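Putative large adhesion protein (Lap) involved in biofilm formation (Marinobacter hydrocarbonoclasticus ATCC 49840, PDB 6M8M) probably helps the bacterium adhere during biofilm formation, binding sugars such as glucose through a calcium-dependent PA14 domain. Local coordinates at residues Ala71-Arg76 with Ala114-Thr119; Gly91-Phe96 with Gly102-Asp107; Phe131-Arg134 with Arg140-Val143; Arg189-Glu194 with Tyr199-Ser204. All blocks are in the same frame, centred on the assembly; numbering follows the deposited sequence.

Overall arrangement
The four contacts illustrate how a beta-rich PA14 domain is held together away from its sugar site. Contacts 1 and 2, with centres about 10 Å apart, meet where Ile74 N lies 2.9 Å from Ser103 OG, so that strand 71-75 is tied to the loop that leads to a calcium ion. Contacts 3 and 4, about 10 Å apart between centres, lie partly on neighbouring strands of one sheet, 128-136 and 186-194 respectively, joined by a salt bridge from Arg132 to Glu191. Contact 1 reaches contact 4 through Arg76 O and Ser204 N, whereas contacts 2 and 3 stand about 23 Å apart between centres. The bound glucose is about 14 Å from the side chains of both Val116 and Val133.

Contact 1 (Ala71-Arg76 with Ala114-Thr119); sequences ATFIGR and AIVKLT
Strand 71-75 and the part of strand 113-122 at 114-119 approach to 8.2 Å between their axes, with N-to-C directions 55° apart. They are too far apart for backbone pairing, and no hydrogen bond joins them; even the nearest alpha carbons, those of Gly75 and Leu118, are 7.3 Å apart. Side chains fill the interval. The Phe73 ring reaches across with its outer end, and its CZ meets Val116 CG1 at 3.8 Å and Leu118 CD2 at 3.9 Å. Val116 CG1 sits at the ring edge, close to the ring plane, while Leu118 CD2 approaches obliquely. Both aliphatic side chains cross the phenylalanine at about a right angle. Phe73 CG lies between its backbone N and carbonyl carbon (chi1 67°), a placement that turns the ring toward the other strand. Beside it, Gly75 CA comes to 4.3 Å from Leu118 CD2, and the absence of a side chain there lets the leucine methyl come close to the backbone. Strand 38-45 pairs with both strands, and Tyr179 of strand 174-181 packs on Val116. All four touching residues are buried, and the arrangement is apolar core packing between two strands of the curled antiparallel sheet in this PA14 domain.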
loop_
_atom_site.group_PDB
_atom_site.type_symbol
_atom_site.label_atom_id
_atom_site.label_comp_id
_atom_site.label_asym_id
_atom_site.label_seq_id
_atom_site.Cartn_x
_atom_site.Cartn_y
_atom_site.Cartn_z
ATOM N N ALA A 71 -12.360 -5.789 3.334
ATOM C CA ALA A 71 -12.297 -6.550 2.099
ATOM C C ALA A 71 -10.845 -6.935 1.892
ATOM O O ALA A 71 -9.933 -6.277 2.399
ATOM C CB ALA A 71 -12.800 -5.747 0.900
ATOM N N THR A 72 -10.637 -8.013 1.149
ATOM C CA THR A 72 -9.312 -8.414 0.709
ATOM C C THR A 72 -9.264 -8.376 -0.812
ATOM O O THR A 72 -10.299 -8.345 -1.483
ATOM C CB THR A 72 -8.955 -9.812 1.206
ATOM O OG1 THR A 72 -9.862 -10.774 0.672
ATOM C CG2 THR A 72 -8.987 -9.874 2.715
ATOM N N PHE A 73 -8.055 -8.368 -1.351
ATOM C CA PHE A 73 -7.837 -8.345 -2.790
ATOM C C PHE A 73 -6.429 -8.847 -3.050
ATOM O O PHE A 73 -5.700 -9.204 -2.118
ATOM C CB PHE A 73 -8.111 -6.965 -3.392
ATOM C CG PHE A 73 -7.149 -5.874 -2.961
ATOM C CD1 PHE A 73 -7.323 -5.187 -1.766
ATOM C CD2 PHE A 73 -6.089 -5.510 -3.776
ATOM C CE1 PHE A 73 -6.456 -4.172 -1.395
ATOM C CE2 PHE A 73 -5.220 -4.509 -3.406
ATOM C CZ PHE A 73 -5.402 -3.837 -2.214
ATOM N N ILE A 74 -6.049 -8.885 -4.322
ATOM C CA ILE A 74 -4.688 -9.228 -4.710
ATOM C C ILE A 74 -4.133 -8.058 -5.486
ATOM O O ILE A 74 -4.736 -7.609 -6.462
ATOM C CB ILE A 74 -4.623 -10.515 -5.537
ATOM C CG1 ILE A 74 -5.103 -11.699 -4.688
ATOM C CG2 ILE A 74 -3.207 -10.741 -6.046
ATOM C CD1 ILE A 74 -5.320 -12.987 -5.461
ATOM N N GLY A 75 -2.998 -7.540 -5.029
ATOM C CA GLY A 75 -2.325 -6.453 -5.708
ATOM C C GLY A 75 -1.317 -6.989 -6.700
ATOM O O GLY A 75 -0.233 -7.427 -6.319
ATOM N N ARG A 76 -1.661 -6.963 -7.977
ATOM C CA ARG A 76 -0.758 -7.416 -9.024
ATOM C C ARG A 76 0.007 -6.280 -9.684
ATOM O O ARG A 76 1.057 -6.531 -10.277
ATOM C CB ARG A 76 -1.537 -8.167 -10.107
ATOM C CG ARG A 76 -2.224 -9.426 -9.626
ATOM C CD ARG A 76 -3.105 -10.003 -10.737
ATOM N N ALA A 114 -9.700 5.814 4.590
ATOM C CA ALA A 114 -9.487 4.440 4.152
ATOM C C ALA A 114 -8.024 4.069 4.296
ATOM O O ALA A 114 -7.137 4.907 4.153
ATOM C CB ALA A 114 -9.930 4.265 2.705
ATOM N N ILE A 115 -7.786 2.784 4.545
ATOM C CA ILE A 115 -6.449 2.238 4.740
ATOM C C ILE A 115 -6.297 1.025 3.837
ATOM O O ILE A 115 -7.218 0.199 3.737
ATOM C CB ILE A 115 -6.246 1.821 6.210
ATOM C CG1 ILE A 115 -6.296 3.039 7.138
ATOM C CG2 ILE A 115 -4.943 1.072 6.404
ATOM C CD1 ILE A 115 -6.553 2.702 8.585
ATOM N N VAL A 116 -5.124 0.894 3.211
ATOM C CA VAL A 116 -4.774 -0.298 2.444
ATOM C C VAL A 116 -3.489 -0.870 3.015
ATOM O O VAL A 116 -2.536 -0.128 3.290
ATOM C CB VAL A 116 -4.588 0.034 0.951
ATOM C CG1 VAL A 116 -4.115 -1.191 0.177
ATOM C CG2 VAL A 116 -5.862 0.593 0.372
ATOM N N LYS A 117 -3.453 -2.188 3.181
ATOM C CA LYS A 117 -2.244 -2.906 3.548
ATOM C C LYS A 117 -1.949 -3.938 2.482
ATOM O O LYS A 117 -2.857 -4.624 2.006
ATOM C CB LYS A 117 -2.429 -3.567 4.897
ATOM C CG LYS A 117 -1.256 -4.393 5.350
ATOM C CD LYS A 117 -1.478 -4.841 6.786
ATOM C CE LYS A 117 -0.433 -5.823 7.249
ATOM N NZ LYS A 117 -0.716 -6.209 8.665
ATOM N N LEU A 118 -0.693 -4.030 2.101
ATOM C CA LEU A 118 -0.226 -4.999 1.121
ATOM C C LEU A 118 0.930 -5.768 1.723
ATOM O O LEU A 118 1.861 -5.165 2.254
ATOM C CB LEU A 118 0.236 -4.283 -0.153
ATOM C CG LEU A 118 -0.886 -3.623 -0.961
ATOM C CD1 LEU A 118 -0.357 -2.479 -1.802
ATOM C CD2 LEU A 118 -1.559 -4.650 -1.859
ATOM N N THR A 119 0.893 -7.091 1.618
ATOM C CA THR A 119 1.948 -7.920 2.179
ATOM C C THR A 119 2.334 -9.035 1.216
ATOM O O THR A 119 1.532 -9.509 0.410
ATOM C CB THR A 119 1.573 -8.541 3.525
ATOM O OG1 THR A 119 0.341 -9.242 3.389
ATOM C CG2 THR A 119 1.434 -7.493 4.596
#

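Contact 2 (Gly91-Phe96 with Gly102-Asp107); sequences GKVQSF and GSLSTD. With CA (calcium ion), chain C.
Asp107 OD1 is gripped from two directions, by a calcium ion at 2.4 Å and by the side-chain amide of Gln94, whose NE2 donates a hydrogen bond of 3.0 Å. This is a loop calcium site of the PA14 domain, lying beside the short helix 92-96 and separate from the calcium at the glucose pocket. Pro108 and Asn110 supply the other protein ligands, and four waters also bind the ion. The amide hydrogen bond is moderately straight, 156° at the hydrogen, and Asp107 OD1 lies near the amide plane. The amide nevertheless meets the carboxylate from above, 80° out of the carboxylate plane, and the two flat groups stand nearly perpendicular. A bend at chi2 (82°) in Gln94 brings its amide round to the aspartate.

Water extends the link on both sides of the amide. Gln94 OE1 accepts a hydrogen bond from a calcium-bound water, while NE2 also donates to a water outside the metal shell. Another metal-bound water accepts from Gly91 N, at the N-cap position of the helix, and donates to Asp107 OD2 at 2.7 Å. The helix start is thus tied to the ion indirectly, and the amide serves as a second-shell group that helps position the metal-binding carboxylate.

Below this polar layer the contact becomes apolar. Leu104 lies across Gln94 at about a right angle and also faces Val93; Pro108 packs against both helix residues. A single methyl, Leu104 CD1, does the touching, 4.0 Å from Gln94 CG and 4.4 Å from Val93 CG1.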
loop_
_atom_site.group_PDB
_atom_site.type_symbol
_atom_site.label_atom_id
_atom_site.label_comp_id
_atom_site.label_asym_id
_atom_site.label_seq_id
_atom_site.Cartn_x
_atom_site.Cartn_y
_atom_site.Cartn_z
ATOM N N GLY A 91 -18.220 3.315 -4.458
ATOM C CA GLY A 91 -17.592 2.884 -5.687
ATOM C C GLY A 91 -16.139 3.263 -5.846
ATOM O O GLY A 91 -15.535 2.920 -6.861
ATOM N N LYS A 92 -15.546 3.955 -4.879
ATOM C CA LYS A 92 -14.242 4.574 -5.116
ATOM C C LYS A 92 -13.079 3.592 -5.006
ATOM O O LYS A 92 -12.136 3.673 -5.800
ATOM C CB LYS A 92 -14.063 5.804 -4.214
ATOM C CG LYS A 92 -14.998 6.950 -4.575
ATOM C CD LYS A 92 -14.568 7.599 -5.895
ATOM C CE LYS A 92 -15.579 8.603 -6.423
ATOM N NZ LYS A 92 -15.996 9.599 -5.419
ATOM N N VAL A 93 -13.109 2.648 -4.066
ATOM C CA VAL A 93 -12.003 1.699 -3.994
ATOM C C VAL A 93 -11.984 0.846 -5.257
ATOM O O VAL A 93 -10.913 0.489 -5.760
ATOM C CB VAL A 93 -12.017 0.853 -2.704
ATOM C CG1 VAL A 93 -13.231 -0.033 -2.602
ATOM C CG2 VAL A 93 -10.740 0.024 -2.626
ATOM N N GLN A 94 -13.156 0.531 -5.814
ATOM C CA GLN A 94 -13.202 -0.235 -7.052
ATOM C C GLN A 94 -12.507 0.528 -8.176
ATOM O O GLN A 94 -11.673 -0.033 -8.896
ATOM C CB GLN A 94 -14.651 -0.556 -7.413
ATOM C CG GLN A 94 -15.317 -1.582 -6.507
ATOM C CD GLN A 94 -15.860 -1.024 -5.206
ATOM O OE1 GLN A 94 -15.921 0.184 -4.990
ATOM N NE2 GLN A 94 -16.283 -1.923 -4.335
ATOM N N SER A 95 -12.814 1.814 -8.327
ATOM C CA SER A 95 -12.142 2.606 -9.351
ATOM C C SER A 95 -10.650 2.732 -9.067
ATOM O O SER A 95 -9.819 2.619 -9.978
ATOM C CB SER A 95 -12.792 3.983 -9.439
ATOM O OG SER A 95 -14.144 3.878 -9.848
ATOM N N PHE A 96 -10.295 2.967 -7.800
ATOM C CA PHE A 96 -8.897 3.146 -7.400
ATOM C C PHE A 96 -8.033 1.962 -7.781
ATOM O O PHE A 96 -6.915 2.150 -8.266
ATOM C CB PHE A 96 -8.910 3.373 -5.880
ATOM C CG PHE A 96 -7.569 3.472 -5.183
ATOM C CD1 PHE A 96 -6.902 4.685 -5.096
ATOM C CD2 PHE A 96 -7.072 2.399 -4.480
ATOM C CE1 PHE A 96 -5.740 4.804 -4.368
ATOM C CE2 PHE A 96 -5.905 2.507 -3.745
ATOM C CZ PHE A 96 -5.250 3.725 -3.686
ATOM N N GLY A 102 -11.146 -6.431 -9.624
ATOM C CA GLY A 102 -11.810 -7.696 -9.869
ATOM C C GLY A 102 -11.498 -8.760 -8.850
ATOM O O GLY A 102 -12.165 -9.801 -8.858
ATOM N N SER A 103 -10.510 -8.540 -7.983
ATOM C CA SER A 103 -10.168 -9.491 -6.944
ATOM C C SER A 103 -10.719 -9.126 -5.572
ATOM O O SER A 103 -10.479 -9.867 -4.620
ATOM C CB SER A 103 -8.647 -9.636 -6.848
ATOM O OG SER A 103 -8.023 -8.458 -6.364
ATOM N N LEU A 104 -11.455 -8.026 -5.446
ATOM C CA LEU A 104 -12.030 -7.653 -4.154
ATOM C C LEU A 104 -13.023 -8.698 -3.670
ATOM O O LEU A 104 -13.912 -9.121 -4.418
ATOM C CB LEU A 104 -12.747 -6.321 -4.279
ATOM C CG LEU A 104 -11.876 -5.076 -4.188
ATOM C CD1 LEU A 104 -12.632 -3.881 -4.738
ATOM C CD2 LEU A 104 -11.424 -4.845 -2.736
ATOM N N SER A 105 -12.930 -9.053 -2.396
ATOM C CA SER A 105 -13.779 -10.098 -1.839
ATOM C C SER A 105 -15.213 -9.642 -1.644
ATOM O O SER A 105 -16.124 -10.489 -1.590
ATOM C CB SER A 105 -13.222 -10.556 -0.487
ATOM O OG SER A 105 -13.105 -9.449 0.397
ATOM N N THR A 106 -15.445 -8.341 -1.563
ATOM C CA THR A 106 -16.761 -7.768 -1.343
ATOM C C THR A 106 -16.625 -6.286 -1.647
ATOM O O THR A 106 -15.512 -5.768 -1.801
ATOM C CB THR A 106 -17.230 -8.006 0.097
ATOM O OG1 THR A 106 -18.616 -7.667 0.205
ATOM C CG2 THR A 106 -16.434 -7.186 1.087
ATOM N N ASP A 107 -17.754 -5.589 -1.697
ATOM C CA ASP A 107 -17.758 -4.131 -1.731
ATOM C C ASP A 107 -17.746 -3.661 -0.283
ATOM O O ASP A 107 -18.765 -3.808 0.414
ATOM C CB ASP A 107 -18.986 -3.617 -2.455
ATOM C CG ASP A 107 -19.040 -2.099 -2.528
ATOM O OD1 ASP A 107 -18.128 -1.431 -1.983
ATOM O OD2 ASP A 107 -19.992 -1.551 -3.142
HETATM CA CA CA C . -18.183 0.659 -0.819
HETATM O O HOH W 1 -19.599 1.138 -2.791
HETATM O O HOH W 2 -16.659 1.305 -2.557
HETATM O O HOH W 3 -16.166 -4.739 -4.999
HETATM O O HOH W 4 -20.377 0.147 -0.004
HETATM O O HOH W 5 -16.079 1.303 0.241
#

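Contact 3 (Phe131-Arg134 with Arg140-Val143); sequences FRVR and RIEV
Phe131 and Ile141 meet by a CH-pi contact between two facing layers of the PA14 beta-sandwich. The Ile141 methyl CD1 lies over one face of the ring, 4.1 Å from its centroid and displaced from the ring centre. Ile141 CG2 comes over a face as well, further out along the ring, and touches Phe131 CE2 at 3.7 Å. With CG1 anti to the carbonyl carbon (chi1 -53°), the isoleucine places both branches against the phenylalanine.

The remaining contacts are purely aliphatic or between a methyl and the ring edge. Val133 and Ile141 reach toward each other tip to tip, and Val143 CG2 takes the edge of the Phe131 ring.

No hydrogen bond crosses the interface. The strand axes are 9.8 Å apart and nearly antiparallel (161°). Strand 128-136 pairs with 186-194 and strand 139-143 with 174-181, in different sheets. The apolar residues at alternate positions point inward, while Arg132 and Glu142 point away. Val148 of strand 146-151 packs against Phe131, Ile141 and Val143, and the Phe202 ring meets Phe131 edge-to-face. At the other end of the contact, Val133 CG2 stands 3.7 Å from Ile141 CD1, the same methyl that rests on the Phe131 ring.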
loop_
_atom_site.group_PDB
_atom_site.type_symbol
_atom_site.label_atom_id
_atom_site.label_comp_id
_atom_site.label_asym_id
_atom_site.label_seq_id
_atom_site.Cartn_x
_atom_site.Cartn_y
_atom_site.Cartn_z
ATOM N N PHE A 131 12.691 1.593 -3.630
ATOM C CA PHE A 131 11.347 1.975 -4.021
ATOM C C PHE A 131 11.267 3.474 -4.295
ATOM O O PHE A 131 11.984 4.280 -3.699
ATOM C CB PHE A 131 10.352 1.652 -2.906
ATOM C CG PHE A 131 10.072 0.191 -2.711
ATOM C CD1 PHE A 131 9.159 -0.460 -3.511
ATOM C CD2 PHE A 131 10.680 -0.514 -1.684
ATOM C CE1 PHE A 131 8.881 -1.809 -3.303
ATOM C CE2 PHE A 131 10.398 -1.854 -1.478
ATOM C CZ PHE A 131 9.494 -2.498 -2.284
ATOM N N ARG A 132 10.330 3.835 -5.161
ATOM C CA ARG A 132 9.887 5.211 -5.359
ATOM C C ARG A 132 8.367 5.181 -5.336
ATOM O O ARG A 132 7.758 4.315 -5.966
ATOM C CB ARG A 132 10.424 5.815 -6.652
ATOM C CG ARG A 132 10.013 7.269 -6.825
ATOM C CD ARG A 132 10.754 7.912 -7.973
ATOM N NE ARG A 132 10.310 7.379 -9.240
ATOM C CZ ARG A 132 10.753 7.790 -10.424
ATOM N NH1 ARG A 132 11.670 8.749 -10.491
ATOM N NH2 ARG A 132 10.278 7.243 -11.530
ATOM N N VAL A 133 7.759 6.107 -4.602
ATOM C CA VAL A 133 6.324 6.057 -4.325
ATOM C C VAL A 133 5.703 7.407 -4.631
ATOM O O VAL A 133 6.203 8.434 -4.167
ATOM C CB VAL A 133 6.039 5.678 -2.857
ATOM C CG1 VAL A 133 4.532 5.618 -2.601
ATOM C CG2 VAL A 133 6.720 4.359 -2.488
ATOM N N ARG A 134 4.610 7.400 -5.378
ATOM C CA ARG A 134 3.768 8.573 -5.534
ATOM C C ARG A 134 2.459 8.272 -4.808
ATOM O O ARG A 134 1.796 7.269 -5.110
ATOM C CB ARG A 134 3.495 8.893 -6.997
ATOM C CG ARG A 134 2.629 10.148 -7.157
ATOM C CD ARG A 134 2.575 10.594 -8.603
ATOM N NE ARG A 134 1.805 11.819 -8.795
ATOM C CZ ARG A 134 2.273 13.038 -8.587
ATOM N NH1 ARG A 134 3.504 13.231 -8.160
ATOM N NH2 ARG A 134 1.480 14.078 -8.806
ATOM N N ARG A 140 3.942 3.687 4.485
ATOM C CA ARG A 140 5.228 3.162 4.919
ATOM C C ARG A 140 5.443 1.819 4.241
ATOM O O ARG A 140 4.519 0.992 4.206
ATOM C CB ARG A 140 5.304 2.976 6.431
ATOM C CG ARG A 140 6.661 2.366 6.843
ATOM C CD ARG A 140 6.828 2.244 8.328
ATOM N NE ARG A 140 7.023 3.553 8.927
ATOM C CZ ARG A 140 7.028 3.770 10.230
ATOM N NH1 ARG A 140 6.826 2.764 11.077
ATOM N NH2 ARG A 140 7.202 4.993 10.684
ATOM N N ILE A 141 6.646 1.596 3.720
ATOM C CA ILE A 141 7.084 0.302 3.204
ATOM C C ILE A 141 8.186 -0.223 4.111
ATOM O O ILE A 141 9.164 0.479 4.382
ATOM C CB ILE A 141 7.618 0.405 1.759
ATOM C CG1 ILE A 141 6.596 1.101 0.859
ATOM C CG2 ILE A 141 8.011 -0.984 1.258
ATOM C CD1 ILE A 141 6.960 1.131 -0.604
ATOM N N GLU A 142 8.033 -1.453 4.566
ATOM C CA GLU A 142 9.044 -2.148 5.351
ATOM C C GLU A 142 9.461 -3.420 4.630
ATOM O O GLU A 142 8.620 -4.132 4.072
ATOM C CB GLU A 142 8.494 -2.500 6.736
ATOM C CG GLU A 142 8.267 -1.295 7.621
ATOM C CD GLU A 142 7.524 -1.616 8.907
ATOM O OE1 GLU A 142 7.053 -2.764 9.058
ATOM O OE2 GLU A 142 7.413 -0.712 9.766
ATOM N N VAL A 143 10.759 -3.699 4.617
ATOM C CA VAL A 143 11.306 -4.936 4.067
ATOM C C VAL A 143 12.064 -5.604 5.195
ATOM O O VAL A 143 12.941 -4.984 5.813
ATOM C CB VAL A 143 12.208 -4.680 2.856
ATOM C CG1 VAL A 143 12.952 -5.959 2.466
ATOM C CG2 VAL A 143 11.373 -4.176 1.684
#

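Contact 4 (Arg189-Glu194 with Tyr199-Ser204); sequences RIELRE and YEIFGS
Arg193 lies over a face of Tyr199, its CD 3.6 Å from the ring centroid in a CH-pi contact. The guanidinium lies over the hydroxyl end of the ring with its plane only 15° from the ring plane, and Tyr199 CZ lies beneath one of its faces. With chi1 at 68°, Arg193 turns over the tyrosine and then runs extended to NE. Gln130 accepts a hydrogen bond from Arg193 NH2.

Next to this pair, Glu191 crosses Tyr199 at about a right angle, and Ile201 CD1 touches Arg189 CG at 3.8 Å. A water donates to Glu191 OE1 and, weakly, to Tyr199 O. The carboxylate also forms a salt bridge with Arg132, while Arg189 pairs with Asp79.

These contacts are set by an antiparallel beta hairpin between strands 186-194 and 200-201. Leu192 and Glu200 form its hydrogen-bonded pair, with Leu192 N to Glu200 O at 2.9 Å and the return bond, Glu200 N to Leu192 O, at 3.0 Å. Phe202 N adds a nearly straight bond to Ile190 O at 2.8 Å. That bond holds Phe202 beside Ile190, where Ile190 CG2 and Leu192 CD2 pack on its side chain and Ile177 of strand 174-181 adjoins it.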
loop_
_atom_site.group_PDB
_atom_site.type_symbol
_atom_site.label_atom_id
_atom_site.label_comp_id
_atom_site.label_asym_id
_atom_site.label_seq_id
_atom_site.Cartn_x
_atom_site.Cartn_y
_atom_site.Cartn_z
ATOM N N ARG A 189 1.057 4.789 -6.205
ATOM C CA ARG A 189 1.840 4.163 -7.264
ATOM C C ARG A 189 3.211 3.836 -6.696
ATOM O O ARG A 189 3.941 4.739 -6.270
ATOM C CB ARG A 189 1.979 5.095 -8.468
ATOM C CG ARG A 189 2.748 4.466 -9.616
ATOM C CD ARG A 189 3.016 5.457 -10.730
ATOM N NE ARG A 189 1.778 5.960 -11.311
ATOM C CZ ARG A 189 1.584 7.211 -11.711
ATOM N NH1 ARG A 189 2.540 8.125 -11.572
ATOM N NH2 ARG A 189 0.415 7.564 -12.223
ATOM N N ILE A 190 3.563 2.558 -6.681
ATOM C CA ILE A 190 4.832 2.094 -6.148
ATOM C C ILE A 190 5.668 1.542 -7.292
ATOM O O ILE A 190 5.199 0.691 -8.061
ATOM C CB ILE A 190 4.630 1.033 -5.052
ATOM C CG1 ILE A 190 3.761 1.607 -3.938
ATOM C CG2 ILE A 190 5.967 0.548 -4.522
ATOM C CD1 ILE A 190 3.477 0.667 -2.797
ATOM N N GLU A 191 6.904 2.023 -7.384
ATOM C CA GLU A 191 7.901 1.512 -8.305
ATOM C C GLU A 191 9.058 0.911 -7.525
ATOM O O GLU A 191 9.374 1.346 -6.419
ATOM C CB GLU A 191 8.460 2.628 -9.184
ATOM C CG GLU A 191 7.483 3.302 -10.108
ATOM C CD GLU A 191 7.983 4.655 -10.556
ATOM O OE1 GLU A 191 8.271 4.810 -11.766
ATOM O OE2 GLU A 191 8.124 5.547 -9.697
ATOM N N LEU A 192 9.717 -0.069 -8.127
ATOM C CA LEU A 192 10.885 -0.730 -7.553
ATOM C C LEU A 192 11.965 -0.804 -8.618
ATOM O O LEU A 192 11.671 -1.075 -9.787
ATOM C CB LEU A 192 10.491 -2.134 -7.105
ATOM C CG LEU A 192 11.608 -2.981 -6.499
ATOM C CD1 LEU A 192 12.123 -2.406 -5.209
ATOM C CD2 LEU A 192 11.104 -4.404 -6.237
ATOM N N ARG A 193 13.207 -0.567 -8.216
ATOM C CA ARG A 193 14.340 -0.808 -9.093
ATOM C C ARG A 193 15.443 -1.513 -8.328
ATOM O O ARG A 193 15.535 -1.442 -7.101
ATOM C CB ARG A 193 14.899 0.479 -9.682
ATOM C CG ARG A 193 15.562 1.396 -8.696
ATOM C CD ARG A 193 16.032 2.609 -9.446
ATOM N NE ARG A 193 16.528 3.649 -8.580
ATOM C CZ ARG A 193 17.049 4.793 -9.024
ATOM N NH1 ARG A 193 17.164 5.011 -10.332
ATOM N NH2 ARG A 193 17.459 5.702 -8.172
ATOM N N GLU A 194 16.314 -2.174 -9.076
ATOM C CA GLU A 194 17.621 -2.546 -8.575
ATOM C C GLU A 194 18.534 -1.341 -8.715
ATOM O O GLU A 194 18.390 -0.540 -9.642
ATOM C CB GLU A 194 18.169 -3.722 -9.374
ATOM C CG GLU A 194 19.461 -4.273 -8.811
ATOM C CD GLU A 194 19.886 -5.597 -9.440
ATOM O OE1 GLU A 194 19.216 -6.064 -10.385
ATOM O OE2 GLU A 194 20.892 -6.182 -8.985
ATOM N N TYR A 199 13.366 1.984 -12.881
ATOM C CA TYR A 199 12.157 1.709 -12.121
ATOM C C TYR A 199 11.132 0.937 -12.943
ATOM O O TYR A 199 10.954 1.179 -14.142
ATOM C CB TYR A 199 11.517 3.013 -11.663
ATOM C CG TYR A 199 12.205 3.661 -10.487
ATOM C CD1 TYR A 199 12.230 3.048 -9.238
ATOM C CD2 TYR A 199 12.833 4.891 -10.614
ATOM C CE1 TYR A 199 12.844 3.636 -8.163
ATOM C CE2 TYR A 199 13.461 5.491 -9.542
ATOM C CZ TYR A 199 13.454 4.857 -8.309
ATOM O OH TYR A 199 14.080 5.433 -7.238
ATOM N N GLU A 200 10.440 0.008 -12.276
ATOM C CA GLU A 200 9.324 -0.756 -12.805
ATOM C C GLU A 200 8.168 -0.635 -11.820
ATOM O O GLU A 200 8.390 -0.568 -10.610
ATOM C CB GLU A 200 9.718 -2.251 -12.925
ATOM C CG GLU A 200 10.905 -2.513 -13.856
ATOM C CD GLU A 200 11.505 -3.915 -13.723
ATOM O OE1 GLU A 200 12.495 -4.198 -14.433
ATOM O OE2 GLU A 200 11.019 -4.735 -12.916
ATOM N N ILE A 201 6.929 -0.648 -12.320
ATOM C CA ILE A 201 5.784 -0.684 -11.413
ATOM C C ILE A 201 5.848 -1.954 -10.575
ATOM O O ILE A 201 5.974 -3.067 -11.101
ATOM C CB ILE A 201 4.458 -0.595 -12.185
ATOM C CG1 ILE A 201 4.344 0.718 -12.949
ATOM C CG2 ILE A 201 3.273 -0.764 -11.218
ATOM C CD1 ILE A 201 4.210 1.944 -12.071
ATOM N N PHE A 202 5.735 -1.795 -9.263
ATOM C CA PHE A 202 5.829 -2.911 -8.336
ATOM C C PHE A 202 4.573 -3.758 -8.379
ATOM O O PHE A 202 3.456 -3.258 -8.480
ATOM C CB PHE A 202 6.025 -2.331 -6.936
ATOM C CG PHE A 202 6.217 -3.330 -5.841
ATOM C CD1 PHE A 202 7.277 -4.207 -5.859
ATOM C CD2 PHE A 202 5.377 -3.331 -4.739
ATOM C CE1 PHE A 202 7.472 -5.097 -4.824
ATOM C CE2 PHE A 202 5.564 -4.208 -3.712
ATOM C CZ PHE A 202 6.609 -5.080 -3.739
ATOM N N GLY A 203 4.758 -5.064 -8.314
ATOM C CA GLY A 203 3.629 -5.966 -8.363
ATOM C C GLY A 203 4.029 -7.407 -8.519
ATOM O O GLY A 203 5.037 -7.848 -7.963
ATOM N N SER A 204 3.229 -8.140 -9.298
ATOM C CA SER A 204 3.418 -9.579 -9.455
ATOM C C SER A 204 4.807 -9.939 -9.963
ATOM O O SER A 204 5.305 -11.031 -9.669
ATOM C CB SER A 204 2.372 -10.129 -10.421
ATOM O OG SER A 204 1.092 -10.098 -9.833
HETATM O O HOH W 6 8.098 2.728 -13.589
#